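Local coordinates for protein tryptophan--tRNA ligase (PDB 3A04) that catalyses the ATP-dependent attachment of L-tryptophan to tRNA(Trp), releasing AMP and diphosphate, as a class I aminoacyl-tRNA synthetase, at residues Asn135-Gly140 and Glu357-Ile362; Asp92-Leu97 and Val104-Ala109; Cys303-Met308 and Gly335-Ile340; Met308-Leu313 and Gly318-Ile323. All coordinates share one frame; numbering follows the deposited sequence.

Contact 1 (Asn135-Gly140 and Glu357-Ile362); sequences NMIALG and EKAKTI
Ile137 and Ala138 meet Ala359 in a small, buried, purely apolar helix-to-helix contact on the flank of the Rossmann-type catalytic domain of this class I synthetase. It lays the C-terminal end of helix 121-139, which leads into sheet strand 147-150, against the far end of the long helix 334-364. The backbones come close because two of the three residues are alanines: the CA atoms of Ala138 and Ala359 are only 5.9 Å apart. Ala359 sends its methyl between its two partners, and it is the CG2 branch of Ile137 that receives it. That branch stands anti to the backbone N, while CG1 is turned off to the other side, next to that N (chi1 -66°). Polar links flank the apolar patch: Asn135 OD1 is hydrogen-bonded to His352 NE2, and Ala138 O accepts from Arg355 NE, both partners one or two turns back along helix 334-364. Just beyond the contact helix 121-139 stops in a Schellman motif, where Gly140 has positive phi and its N bonds to Met136 O at 3.3 Å and, weakly, to Ile137 O. At the centre, Ala359 CB lies 3.9 Å from Ile137 CG2 and 4.2 Å from Ala138 CB.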
loop_
_atom_site.group_PDB
_atom_site.type_symbol
_atom_site.label_atom_id
_atom_site.label_comp_id
_atom_site.label_asym_id
_atom_site.label_seq_id
_atom_site.Cartn_x
_atom_site.Cartn_y
_atom_site.Cartn_z
ATOM N N ASN A 135 14.384 21.952 -11.917
ATOM C CA ASN A 135 13.760 23.305 -11.979
ATOM C C ASN A 135 13.516 23.919 -10.615
ATOM O O ASN A 135 13.657 25.109 -10.405
ATOM C CB ASN A 135 12.474 23.263 -12.779
ATOM C CG ASN A 135 12.745 23.417 -14.265
ATOM O OD1 ASN A 135 13.286 24.420 -14.673
ATOM N ND2 ASN A 135 12.401 22.430 -15.049
ATOM N N MET A 136 13.161 23.098 -9.636
ATOM C CA MET A 136 12.996 23.623 -8.286
ATOM C C MET A 136 14.300 24.188 -7.690
ATOM O O MET A 136 14.330 25.236 -7.071
ATOM C CB MET A 136 12.507 22.487 -7.391
ATOM C CG MET A 136 11.019 22.260 -7.672
ATOM S SD MET A 136 10.471 20.977 -6.448
ATOM C CE MET A 136 9.870 19.782 -7.580
ATOM N N ILE A 137 15.393 23.484 -7.903
ATOM C CA ILE A 137 16.700 23.954 -7.427
ATOM C C ILE A 137 17.093 25.302 -8.137
ATOM O O ILE A 137 17.599 26.223 -7.501
ATOM C CB ILE A 137 17.793 22.901 -7.797
ATOM C CG1 ILE A 137 17.603 21.568 -7.053
ATOM C CG2 ILE A 137 19.212 23.401 -7.440
ATOM C CD1 ILE A 137 17.252 21.697 -5.625
ATOM N N ALA A 138 16.859 25.346 -9.442
ATOM C CA ALA A 138 17.226 26.526 -10.260
ATOM C C ALA A 138 16.361 27.730 -9.840
ATOM O O ALA A 138 16.794 28.916 -9.977
ATOM C CB ALA A 138 17.032 26.201 -11.715
ATOM N N LEU A 139 15.146 27.445 -9.327
ATOM C CA LEU A 139 14.317 28.497 -8.756
ATOM C C LEU A 139 14.787 29.042 -7.448
ATOM O O LEU A 139 14.385 30.133 -7.094
ATOM C CB LEU A 139 12.828 28.061 -8.598
ATOM C CG LEU A 139 11.908 28.023 -9.814
ATOM C CD1 LEU A 139 10.539 27.381 -9.449
ATOM C CD2 LEU A 139 11.663 29.469 -10.535
ATOM N N GLY A 140 15.539 28.264 -6.670
ATOM C CA GLY A 140 16.125 28.744 -5.449
ATOM C C GLY A 140 15.846 27.853 -4.243
ATOM O O GLY A 140 16.155 28.225 -3.123
ATOM N N GLU A 357 21.343 23.595 -16.293
ATOM C CA GLU A 357 22.225 22.452 -16.573
ATOM C C GLU A 357 22.990 22.043 -15.343
ATOM O O GLU A 357 23.063 20.850 -15.039
ATOM C CB GLU A 357 23.137 22.690 -17.785
ATOM C CG GLU A 357 23.314 21.448 -18.627
ATOM C CD GLU A 357 21.990 20.785 -19.083
ATOM O OE1 GLU A 357 21.046 21.508 -19.544
ATOM O OE2 GLU A 357 21.927 19.518 -18.988
ATOM N N LYS A 358 23.478 23.001 -14.559
ATOM C CA LYS A 358 24.128 22.655 -13.296
ATOM C C LYS A 358 23.161 22.076 -12.257
ATOM O O LYS A 358 23.483 21.143 -11.559
ATOM C CB LYS A 358 24.869 23.845 -12.689
ATOM C CG LYS A 358 24.095 25.189 -12.569
ATOM C CD LYS A 358 25.020 26.498 -12.691
ATOM C CE LYS A 358 25.004 27.027 -14.125
ATOM N NZ LYS A 358 24.368 25.970 -15.125
ATOM N N ALA A 359 21.975 22.667 -12.124
ATOM C CA ALA A 359 20.940 22.052 -11.268
ATOM C C ALA A 359 20.668 20.584 -11.636
ATOM O O ALA A 359 20.429 19.816 -10.736
ATOM C CB ALA A 359 19.613 22.869 -11.328
ATOM N N LYS A 360 20.605 20.205 -12.909
ATOM C CA LYS A 360 20.295 18.803 -13.272
ATOM C C LYS A 360 21.336 17.806 -12.718
ATOM O O LYS A 360 21.004 16.779 -12.122
ATOM C CB LYS A 360 20.215 18.601 -14.783
ATOM C CG LYS A 360 19.070 19.257 -15.493
ATOM C CD LYS A 360 19.039 18.882 -16.959
ATOM C CE LYS A 360 17.968 19.651 -17.676
ATOM N NZ LYS A 360 17.822 19.238 -19.131
ATOM N N THR A 361 22.601 18.158 -12.872
ATOM C CA THR A 361 23.733 17.423 -12.257
ATOM C C THR A 361 23.598 17.256 -10.737
ATOM O O THR A 361 23.685 16.125 -10.175
ATOM C CB THR A 361 24.999 18.192 -12.645
ATOM O OG1 THR A 361 25.074 18.129 -14.081
ATOM C CG2 THR A 361 26.313 17.619 -11.958
ATOM N N ILE A 362 23.337 18.377 -10.070
ATOM C CA ILE A 362 23.131 18.371 -8.639
ATOM C C ILE A 362 21.909 17.479 -8.308
ATOM O O ILE A 362 21.950 16.741 -7.310
ATOM C CB ILE A 362 22.839 19.799 -8.171
ATOM C CG1 ILE A 362 24.135 20.624 -8.155
ATOM C CG2 ILE A 362 22.222 19.822 -6.787
ATOM C CD1 ILE A 362 23.838 22.165 -7.930
#

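Contact 2 (Asp92-Leu97 and Val104-Ala109); sequences DQLIYL and VFVAIA
Leu94 carries this contact, reaching from its helix to two valines of the neighbouring strand. Its CB sits 4.1 Å from Val104 CG1, the first touch on the way out. Beyond CB the chain turns: CG stands beside the backbone N and anti to the carbonyl carbon (chi1 -42°), and CD1 continues extended (chi2 174°) along the strand toward Val106. At the tip CD1 is 4.0 Å from Val106 CG2 and 4.1 Å from Val104 CG1, so one methyl bridges two strand residues whose side chains rise on the same face. The segments belong to the beta-alpha-beta unit of strand 72-77, helix 85-99 and strand 103-108 in the Rossmann-type core of class I synthetases, and the 'HIGH' region runs from the link after the first strand into the helix start. The same leucine also touches Val73 and Thr75 of strand 72-77, so it lies over two adjacent parallel strands. Val104 approaches roughly perpendicular to Leu94, and its two branches divide the work. While CG1 packs against the leucine side chain, CG2 faces the helix backbone, 3.8 Å from Leu94 O. Val106 also leans on Met136 of helix 121-139 and on Phe148 of the next strand.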
loop_
_atom_site.group_PDB
_atom_site.type_symbol
_atom_site.label_atom_id
_atom_site.label_comp_id
_atom_site.label_asym_id
_atom_site.label_seq_id
_atom_site.Cartn_x
_atom_site.Cartn_y
_atom_site.Cartn_z
ATOM N N ASP A 92 7.546 28.706 -5.296
ATOM C CA ASP A 92 7.823 30.023 -4.726
ATOM C C ASP A 92 7.334 30.092 -3.270
ATOM O O ASP A 92 7.992 30.686 -2.448
ATOM C CB ASP A 92 7.073 31.087 -5.549
ATOM C CG ASP A 92 7.880 31.481 -6.853
ATOM O OD1 ASP A 92 9.151 31.221 -6.992
ATOM O OD2 ASP A 92 7.196 31.959 -7.758
ATOM N N GLN A 93 6.162 29.521 -2.983
ATOM C CA GLN A 93 5.675 29.463 -1.554
ATOM C C GLN A 93 6.609 28.561 -0.707
ATOM O O GLN A 93 6.911 28.881 0.389
ATOM C CB GLN A 93 4.258 28.859 -1.532
ATOM C CG GLN A 93 3.282 29.768 -2.249
ATOM C CD GLN A 93 1.910 29.228 -2.279
ATOM O OE1 GLN A 93 1.296 29.023 -1.238
ATOM N NE2 GLN A 93 1.411 28.922 -3.486
ATOM N N LEU A 94 7.084 27.429 -1.227
ATOM C CA LEU A 94 8.141 26.702 -0.485
ATOM C C LEU A 94 9.394 27.460 -0.204
ATOM O O LEU A 94 9.948 27.347 0.911
ATOM C CB LEU A 94 8.542 25.364 -1.156
ATOM C CG LEU A 94 7.408 24.497 -1.707
ATOM C CD1 LEU A 94 8.009 23.260 -2.485
ATOM C CD2 LEU A 94 6.523 24.030 -0.518
ATOM N N ILE A 95 9.880 28.235 -1.196
ATOM C CA ILE A 95 11.152 28.960 -0.985
ATOM C C ILE A 95 10.955 30.021 0.059
ATOM O O ILE A 95 11.771 30.213 0.935
ATOM C CB ILE A 95 11.637 29.642 -2.337
ATOM C CG1 ILE A 95 12.051 28.493 -3.292
ATOM C CG2 ILE A 95 12.805 30.613 -2.101
ATOM C CD1 ILE A 95 12.361 28.919 -4.771
ATOM N N TYR A 96 9.864 30.732 -0.012
ATOM C CA TYR A 96 9.618 31.714 1.057
ATOM C C TYR A 96 9.679 31.023 2.459
ATOM O O TYR A 96 10.361 31.464 3.391
ATOM C CB TYR A 96 8.209 32.358 0.809
ATOM C CG TYR A 96 7.704 33.125 2.020
ATOM C CD1 TYR A 96 8.140 34.448 2.275
ATOM C CD2 TYR A 96 6.750 32.530 2.914
ATOM C CE1 TYR A 96 7.657 35.172 3.411
ATOM C CE2 TYR A 96 6.320 33.236 4.067
ATOM C CZ TYR A 96 6.764 34.571 4.291
ATOM O OH TYR A 96 6.339 35.285 5.443
ATOM N N LEU A 97 8.903 29.949 2.613
ATOM C CA LEU A 97 8.888 29.289 3.911
ATOM C C LEU A 97 10.278 28.776 4.228
ATOM O O LEU A 97 10.682 28.893 5.344
ATOM C CB LEU A 97 7.813 28.149 3.930
ATOM C CG LEU A 97 6.379 28.722 3.685
ATOM C CD1 LEU A 97 5.396 27.595 3.369
ATOM C CD2 LEU A 97 5.838 29.437 4.981
ATOM N N VAL A 104 11.549 21.901 4.360
ATOM C CA VAL A 104 10.729 21.612 3.196
ATOM C C VAL A 104 10.877 20.138 2.792
ATOM O O VAL A 104 12.000 19.608 2.688
ATOM C CB VAL A 104 11.186 22.487 1.940
ATOM C CG1 VAL A 104 10.307 22.228 0.728
ATOM C CG2 VAL A 104 11.145 24.011 2.322
ATOM N N PHE A 105 9.721 19.507 2.547
ATOM C CA PHE A 105 9.655 18.162 2.035
ATOM C C PHE A 105 8.966 18.256 0.700
ATOM O O PHE A 105 7.899 18.861 0.578
ATOM C CB PHE A 105 8.788 17.255 2.957
ATOM C CG PHE A 105 9.453 16.937 4.294
ATOM C CD1 PHE A 105 9.327 17.773 5.368
ATOM C CD2 PHE A 105 10.265 15.771 4.417
ATOM C CE1 PHE A 105 9.930 17.443 6.613
ATOM C CE2 PHE A 105 10.887 15.425 5.654
ATOM C CZ PHE A 105 10.693 16.291 6.750
ATOM N N VAL A 106 9.540 17.584 -0.286
ATOM C CA VAL A 106 8.947 17.528 -1.612
ATOM C C VAL A 106 8.759 16.075 -2.008
ATOM O O VAL A 106 9.735 15.325 -2.174
ATOM C CB VAL A 106 9.846 18.229 -2.671
ATOM C CG1 VAL A 106 9.153 18.067 -4.060
ATOM C CG2 VAL A 106 9.940 19.760 -2.346
ATOM N N ALA A 107 7.503 15.663 -2.161
ATOM C CA ALA A 107 7.251 14.288 -2.562
ATOM C C ALA A 107 7.129 14.244 -4.097
ATOM O O ALA A 107 6.449 15.089 -4.697
ATOM C CB ALA A 107 5.921 13.788 -1.938
ATOM N N ILE A 108 7.775 13.252 -4.704
ATOM C CA ILE A 108 7.536 12.873 -6.077
ATOM C C ILE A 108 6.562 11.738 -6.154
ATOM O O ILE A 108 6.836 10.604 -5.692
ATOM C CB ILE A 108 8.880 12.502 -6.764
ATOM C CG1 ILE A 108 9.924 13.619 -6.574
ATOM C CG2 ILE A 108 8.630 12.008 -8.213
ATOM C CD1 ILE A 108 9.635 15.020 -7.378
ATOM N N ALA A 109 5.407 12.009 -6.780
ATOM C CA ALA A 109 4.336 11.008 -6.926
ATOM C C ALA A 109 4.525 9.971 -7.967
ATOM O O ALA A 109 3.645 9.793 -8.792
ATOM C CB ALA A 109 2.927 11.772 -7.094
#

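Contact 3 (Cys303-Met308 and Gly335-Ile340); sequences CSVYHM and GECKQI. With CD (cadmium ion), chain D; SF4 (iron/sulfur cluster), chain B.
An iron-sulfur cluster joins the two segments more firmly than their own side chains do: Cys303 SG binds FE4 at 2.4 Å and Cys337 SG binds FE1 at 2.3 Å. Both sulfurs lie anti to their backbone N, and each takes hold of a different iron of the cube. Val305 packs against the cluster beside them. Its CB is 3.7 Å from cluster sulfur S2, and CG2 also lies against the extended chain of Lys338, meeting CG and CE, the latter at 3.9 Å. The two side chains cross nearly at right angles, and the lysine runs on past the valine to place NZ on the carbonyls of Phe280 and Ala282. Cys327 and Cys334 belong to the same cluster pocket, so the site is a four-cysteine [4Fe-4S] pocket assembled by the starts of helices 304-313 and 334-364 and the end of helix 317-328. Cys303 is also the N-cap of helix 304-313, its SG accepting from Tyr306 N in a nearly straight capping bond (169°). Its carbonyl is gripped from opposite faces by two donors of one residue: His307 N, and His307 ND1 at 2.6 Å. The ND1 donor stands above the carbonyl plane, yet the oxygen lies close to the imidazole plane, which holds the ring's rotation. At the other ring nitrogen, His307 NE2 binds a cadmium ion at 2.5 Å, which also carries two waters.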
loop_
_atom_site.group_PDB
_atom_site.type_symbol
_atom_site.label_atom_id
_atom_site.label_comp_id
_atom_site.label_asym_id
_atom_site.label_seq_id
_atom_site.Cartn_x
_atom_site.Cartn_y
_atom_site.Cartn_z
ATOM N N CYS A 303 -7.636 39.542 -17.441
ATOM C CA CYS A 303 -6.537 39.582 -18.408
ATOM C C CYS A 303 -5.456 38.639 -17.896
ATOM O O CYS A 303 -4.971 38.776 -16.754
ATOM C CB CYS A 303 -5.939 40.995 -18.460
ATOM S SG CYS A 303 -4.546 41.024 -19.510
ATOM N N SER A 304 -5.075 37.695 -18.731
ATOM C CA SER A 304 -4.053 36.710 -18.304
ATOM C C SER A 304 -2.619 37.327 -18.343
ATOM O O SER A 304 -1.696 36.811 -17.738
ATOM C CB SER A 304 -4.186 35.472 -19.190
ATOM O OG SER A 304 -3.621 35.752 -20.441
ATOM N N VAL A 305 -2.440 38.468 -19.029
ATOM C CA VAL A 305 -1.131 39.162 -19.004
ATOM C C VAL A 305 -0.947 39.834 -17.654
ATOM O O VAL A 305 0.095 39.677 -16.975
ATOM C CB VAL A 305 -1.042 40.229 -20.126
ATOM C CG1 VAL A 305 0.308 41.054 -19.966
ATOM C CG2 VAL A 305 -1.146 39.546 -21.511
ATOM N N TYR A 306 -1.997 40.518 -17.228
ATOM C CA TYR A 306 -2.001 41.174 -15.950
ATOM C C TYR A 306 -1.830 40.140 -14.825
ATOM O O TYR A 306 -1.099 40.375 -13.859
ATOM C CB TYR A 306 -3.304 41.990 -15.739
ATOM C CG TYR A 306 -3.325 42.652 -14.379
ATOM C CD1 TYR A 306 -2.439 43.714 -14.082
ATOM C CD2 TYR A 306 -4.141 42.164 -13.340
ATOM C CE1 TYR A 306 -2.397 44.298 -12.752
ATOM C CE2 TYR A 306 -4.102 42.740 -12.021
ATOM C CZ TYR A 306 -3.239 43.807 -11.752
ATOM O OH TYR A 306 -3.230 44.390 -10.487
ATOM N N HIS A 307 -2.504 38.994 -14.928
ATOM C CA HIS A 307 -2.245 37.943 -13.906
ATOM C C HIS A 307 -0.828 37.365 -13.931
ATOM O O HIS A 307 -0.295 37.054 -12.904
ATOM C CB HIS A 307 -3.332 36.871 -13.994
ATOM C CG HIS A 307 -4.633 37.357 -13.485
ATOM N ND1 HIS A 307 -5.545 38.013 -14.292
ATOM C CD2 HIS A 307 -5.150 37.389 -12.225
ATOM C CE1 HIS A 307 -6.608 38.346 -13.567
ATOM N NE2 HIS A 307 -6.380 37.996 -12.313
ATOM N N MET A 308 -0.201 37.251 -15.096
ATOM C CA MET A 308 1.218 36.891 -15.127
ATOM C C MET A 308 2.042 37.952 -14.354
ATOM O O MET A 308 2.952 37.625 -13.611
ATOM C CB MET A 308 1.741 36.871 -16.586
ATOM C CG MET A 308 1.475 35.548 -17.326
ATOM S SD MET A 308 2.419 34.133 -16.685
ATOM C CE MET A 308 4.130 34.428 -17.130
ATOM N N GLY A 335 -0.565 45.632 -26.769
ATOM C CA GLY A 335 0.697 45.374 -27.427
ATOM C C GLY A 335 1.860 45.854 -26.554
ATOM O O GLY A 335 2.866 45.148 -26.396
ATOM N N GLU A 336 1.741 47.045 -25.967
ATOM C CA GLU A 336 2.888 47.539 -25.194
ATOM C C GLU A 336 2.937 46.861 -23.826
ATOM O O GLU A 336 4.015 46.631 -23.285
ATOM C CB GLU A 336 2.870 49.055 -25.009
ATOM C CG GLU A 336 1.550 49.648 -24.654
ATOM C CD GLU A 336 1.563 51.207 -24.747
ATOM O OE1 GLU A 336 2.450 51.842 -24.048
ATOM O OE2 GLU A 336 0.697 51.751 -25.515
ATOM N N CYS A 337 1.765 46.628 -23.262
ATOM C CA CYS A 337 1.648 45.886 -22.034
ATOM C C CYS A 337 2.276 44.482 -22.102
ATOM O O CYS A 337 2.978 44.082 -21.177
ATOM C CB CYS A 337 0.207 45.784 -21.673
ATOM S SG CYS A 337 -0.060 45.416 -19.924
ATOM N N LYS A 338 2.021 43.771 -23.211
ATOM C CA LYS A 338 2.639 42.491 -23.485
ATOM C C LYS A 338 4.117 42.603 -23.652
ATOM O O LYS A 338 4.822 41.752 -23.160
ATOM C CB LYS A 338 2.065 41.833 -24.756
ATOM C CG LYS A 338 0.620 41.317 -24.479
ATOM C CD LYS A 338 -0.064 40.790 -25.762
ATOM C CE LYS A 338 -1.291 39.849 -25.367
ATOM N NZ LYS A 338 -2.047 39.399 -26.582
ATOM N N GLN A 339 4.619 43.621 -24.377
ATOM C CA GLN A 339 6.072 43.657 -24.499
ATOM C C GLN A 339 6.706 43.994 -23.121
ATOM O O GLN A 339 7.755 43.455 -22.800
ATOM C CB GLN A 339 6.528 44.639 -25.641
ATOM C CG GLN A 339 8.029 44.907 -25.681
ATOM C CD GLN A 339 8.910 43.748 -26.063
ATOM O OE1 GLN A 339 8.460 42.655 -26.525
ATOM N NE2 GLN A 339 10.206 43.984 -25.915
ATOM N N ILE A 340 6.081 44.842 -22.299
ATOM C CA ILE A 340 6.594 45.110 -20.946
ATOM C C ILE A 340 6.700 43.781 -20.098
ATOM O O ILE A 340 7.718 43.475 -19.439
ATOM C CB ILE A 340 5.678 46.148 -20.220
ATOM C CG1 ILE A 340 5.928 47.620 -20.700
ATOM C CG2 ILE A 340 5.946 46.221 -18.659
ATOM C CD1 ILE A 340 4.652 48.604 -20.213
HETATM CD CD CD D . -7.792 37.853 -10.280
HETATM FE FE1 SF4 B . -2.296 45.076 -20.183
HETATM FE FE2 SF4 B . -4.817 46.038 -19.677
HETATM FE FE3 SF4 B . -4.220 44.892 -22.101
HETATM FE FE4 SF4 B . -4.214 43.328 -19.856
HETATM S S1 SF4 B . -6.060 44.517 -20.789
HETATM S S2 SF4 B . -2.661 43.295 -21.506
HETATM S S3 SF4 B . -3.492 44.712 -18.264
HETATM S S4 SF4 B . -3.386 46.892 -21.255
HETATM O O HOH W 1 -8.275 35.965 -10.803
HETATM O O HOH W 2 -5.945 37.488 -8.431
#

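Contact 4 (Met308-Leu313 and Gly318-Ile323); sequences MDLYHL and GEVKHI
Segments 308-313 and 318-323, from helices 304-313 and 317-328, run nearly antiparallel, at 166° between their short axes and 10.0 Å apart at closest approach, forming a helical hairpin closed by a short three-residue link. Leu310 and Val320 lie nearest across the gap, with CA atoms 6.4 Å apart. The first helix widens into a pi-type turn as it ends: Met308 O accepts from both His312 N and, at 2.9 Å, Leu313 N. Val320 makes most of the touches. Its CG2 stands anti to the backbone N, with CG1 in the position between N and the carbonyl carbon (chi1 72°), and this points CG2 straight at the facing helix. There it meets Asp309 CB at 3.8 Å, the backbone N of Leu310 at 4.0 Å and Leu310 CD1 at 4.2 Å, thus touching main chain as well as side chains. One turn on, Ile323 crosses Asp309 at about a right angle, with its CG1 4.1 Å from OD2, bringing an aliphatic carbon beside one carboxylate oxygen. Neighbouring helices close round the hairpin. Helix 334-364 covers it through Ala341, which touches both Asp309 and Leu313, while Glu319 makes a salt bridge to Lys344. Elsewhere on the hairpin His312 accepts Lys88 NZ at ND1 and meets Phe85 edge-to-face, both residues belonging to helix 85-99, which leads on to strand 103-108 of the central sheet.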
loop_
_atom_site.group_PDB
_atom_site.type_symbol
_atom_site.label_atom_id
_atom_site.label_comp_id
_atom_site.label_asym_id
_atom_site.label_seq_id
_atom_site.Cartn_x
_atom_site.Cartn_y
_atom_site.Cartn_z
ATOM N N MET A 308 -0.201 37.251 -15.096
ATOM C CA MET A 308 1.218 36.891 -15.127
ATOM C C MET A 308 2.042 37.952 -14.354
ATOM O O MET A 308 2.952 37.625 -13.611
ATOM C CB MET A 308 1.741 36.871 -16.586
ATOM C CG MET A 308 1.475 35.548 -17.326
ATOM S SD MET A 308 2.419 34.133 -16.685
ATOM C CE MET A 308 4.130 34.428 -17.130
ATOM N N ASP A 309 1.779 39.246 -14.589
ATOM C CA ASP A 309 2.477 40.303 -13.792
ATOM C C ASP A 309 2.211 40.185 -12.304
ATOM O O ASP A 309 3.100 40.276 -11.486
ATOM C CB ASP A 309 1.977 41.709 -14.253
ATOM C CG ASP A 309 2.502 42.086 -15.634
ATOM O OD1 ASP A 309 3.535 41.543 -16.038
ATOM O OD2 ASP A 309 1.859 42.895 -16.315
ATOM N N LEU A 310 0.948 39.947 -11.956
ATOM C CA LEU A 310 0.555 39.908 -10.543
ATOM C C LEU A 310 1.136 38.658 -9.789
ATOM O O LEU A 310 1.530 38.750 -8.592
ATOM C CB LEU A 310 -1.003 39.866 -10.505
ATOM C CG LEU A 310 -1.561 40.122 -9.079
ATOM C CD1 LEU A 310 -1.500 41.623 -8.606
ATOM C CD2 LEU A 310 -2.937 39.506 -9.024
ATOM N N TYR A 311 1.182 37.499 -10.481
ATOM C CA TYR A 311 1.547 36.228 -9.802
ATOM C C TYR A 311 3.052 36.009 -9.828
ATOM O O TYR A 311 3.572 35.343 -8.936
ATOM C CB TYR A 311 0.889 35.013 -10.476
ATOM C CG TYR A 311 -0.471 34.677 -9.997
ATOM C CD1 TYR A 311 -1.513 35.561 -10.193
ATOM C CD2 TYR A 311 -0.716 33.485 -9.278
ATOM C CE1 TYR A 311 -2.816 35.277 -9.711
ATOM C CE2 TYR A 311 -2.005 33.175 -8.829
ATOM C CZ TYR A 311 -3.040 34.072 -9.068
ATOM O OH TYR A 311 -4.317 33.828 -8.643
ATOM N N HIS A 312 3.725 36.561 -10.842
ATOM C CA HIS A 312 5.162 36.297 -11.110
ATOM C C HIS A 312 6.042 37.446 -11.532
ATOM O O HIS A 312 7.136 37.570 -11.019
ATOM C CB HIS A 312 5.308 35.240 -12.225
ATOM C CG HIS A 312 4.574 33.968 -11.908
ATOM N ND1 HIS A 312 5.067 33.065 -10.995
ATOM C CD2 HIS A 312 3.366 33.495 -12.317
ATOM C CE1 HIS A 312 4.215 32.049 -10.893
ATOM N NE2 HIS A 312 3.170 32.295 -11.676
ATOM N N LEU A 313 5.657 38.159 -12.584
ATOM C CA LEU A 313 6.683 38.979 -13.334
ATOM C C LEU A 313 7.033 40.333 -12.671
ATOM O O LEU A 313 8.125 40.895 -12.910
ATOM C CB LEU A 313 6.239 39.220 -14.806
ATOM C CG LEU A 313 6.009 37.959 -15.636
ATOM C CD1 LEU A 313 5.442 38.288 -17.047
ATOM C CD2 LEU A 313 7.280 36.982 -15.580
ATOM N N GLY A 318 4.272 48.524 -6.451
ATOM C CA GLY A 318 4.083 49.792 -7.154
ATOM C C GLY A 318 4.011 49.579 -8.634
ATOM O O GLY A 318 3.150 50.120 -9.324
ATOM N N GLU A 319 4.910 48.729 -9.136
ATOM C CA GLU A 319 5.032 48.518 -10.570
ATOM C C GLU A 319 3.779 47.817 -11.150
ATOM O O GLU A 319 3.262 48.180 -12.214
ATOM C CB GLU A 319 6.297 47.684 -10.786
ATOM C CG GLU A 319 6.583 47.348 -12.211
ATOM C CD GLU A 319 8.048 46.921 -12.439
ATOM O OE1 GLU A 319 8.806 46.622 -11.487
ATOM O OE2 GLU A 319 8.445 46.916 -13.607
ATOM N N VAL A 320 3.275 46.801 -10.434
ATOM C CA VAL A 320 2.083 46.133 -10.922
ATOM C C VAL A 320 0.826 47.002 -10.726
ATOM O O VAL A 320 -0.056 47.012 -11.589
ATOM C CB VAL A 320 1.971 44.653 -10.375
ATOM C CG1 VAL A 320 1.624 44.647 -8.920
ATOM C CG2 VAL A 320 0.980 43.855 -11.218
ATOM N N LYS A 321 0.760 47.774 -9.625
ATOM C CA LYS A 321 -0.296 48.834 -9.495
ATOM C C LYS A 321 -0.323 49.819 -10.683
ATOM O O LYS A 321 -1.379 50.164 -11.220
ATOM C CB LYS A 321 -0.141 49.640 -8.185
ATOM C CG LYS A 321 -0.224 48.824 -6.873
ATOM C CD LYS A 321 -0.326 49.731 -5.574
ATOM C CE LYS A 321 1.032 50.352 -5.098
ATOM N NZ LYS A 321 1.327 51.816 -5.507
ATOM N N HIS A 322 0.855 50.229 -11.140
ATOM C CA HIS A 322 0.927 51.150 -12.256
ATOM C C HIS A 322 0.394 50.507 -13.497
ATOM O O HIS A 322 -0.306 51.161 -14.292
ATOM C CB HIS A 322 2.367 51.600 -12.490
ATOM C CG HIS A 322 2.515 52.567 -13.634
ATOM N ND1 HIS A 322 2.304 53.931 -13.500
ATOM C CD2 HIS A 322 2.877 52.365 -14.927
ATOM C CE1 HIS A 322 2.529 54.523 -14.663
ATOM N NE2 HIS A 322 2.880 53.596 -15.544
ATOM N N ILE A 323 0.670 49.207 -13.702
ATOM C CA ILE A 323 0.047 48.579 -14.854
ATOM C C ILE A 323 -1.480 48.630 -14.745
ATOM O O ILE A 323 -2.164 48.890 -15.735
ATOM C CB ILE A 323 0.457 47.071 -15.091
ATOM C CG1 ILE A 323 1.932 46.938 -15.499
ATOM C CG2 ILE A 323 -0.471 46.466 -16.195
ATOM C CD1 ILE A 323 2.352 47.783 -16.735
#

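Overall arrangement
Along the chain contact 2 comes first, within one beta-alpha-beta unit; contact 1 then spans helix 121-139 to the end of helix 334-364, and contacts 3 and 4 fall within that span, 4 inside 3. Contacts 1 and 2 form the catalytic-domain end, centres 14 Å apart, touching where Ile95 meets Leu139 and Met136 meets Val106. Contacts 3 and 4, centres 9 Å apart round the iron-sulfur cluster, share Met308 and helix 304-313, and meet where Tyr306 packs on Val320 and Ile323. Helix 334-364 serves both ends (contacts 1 and 3, centres 28 Å apart) and so ties the cluster region to the Rossmann-type core. Contacts 2 and 4 touch through Asp92 and His312.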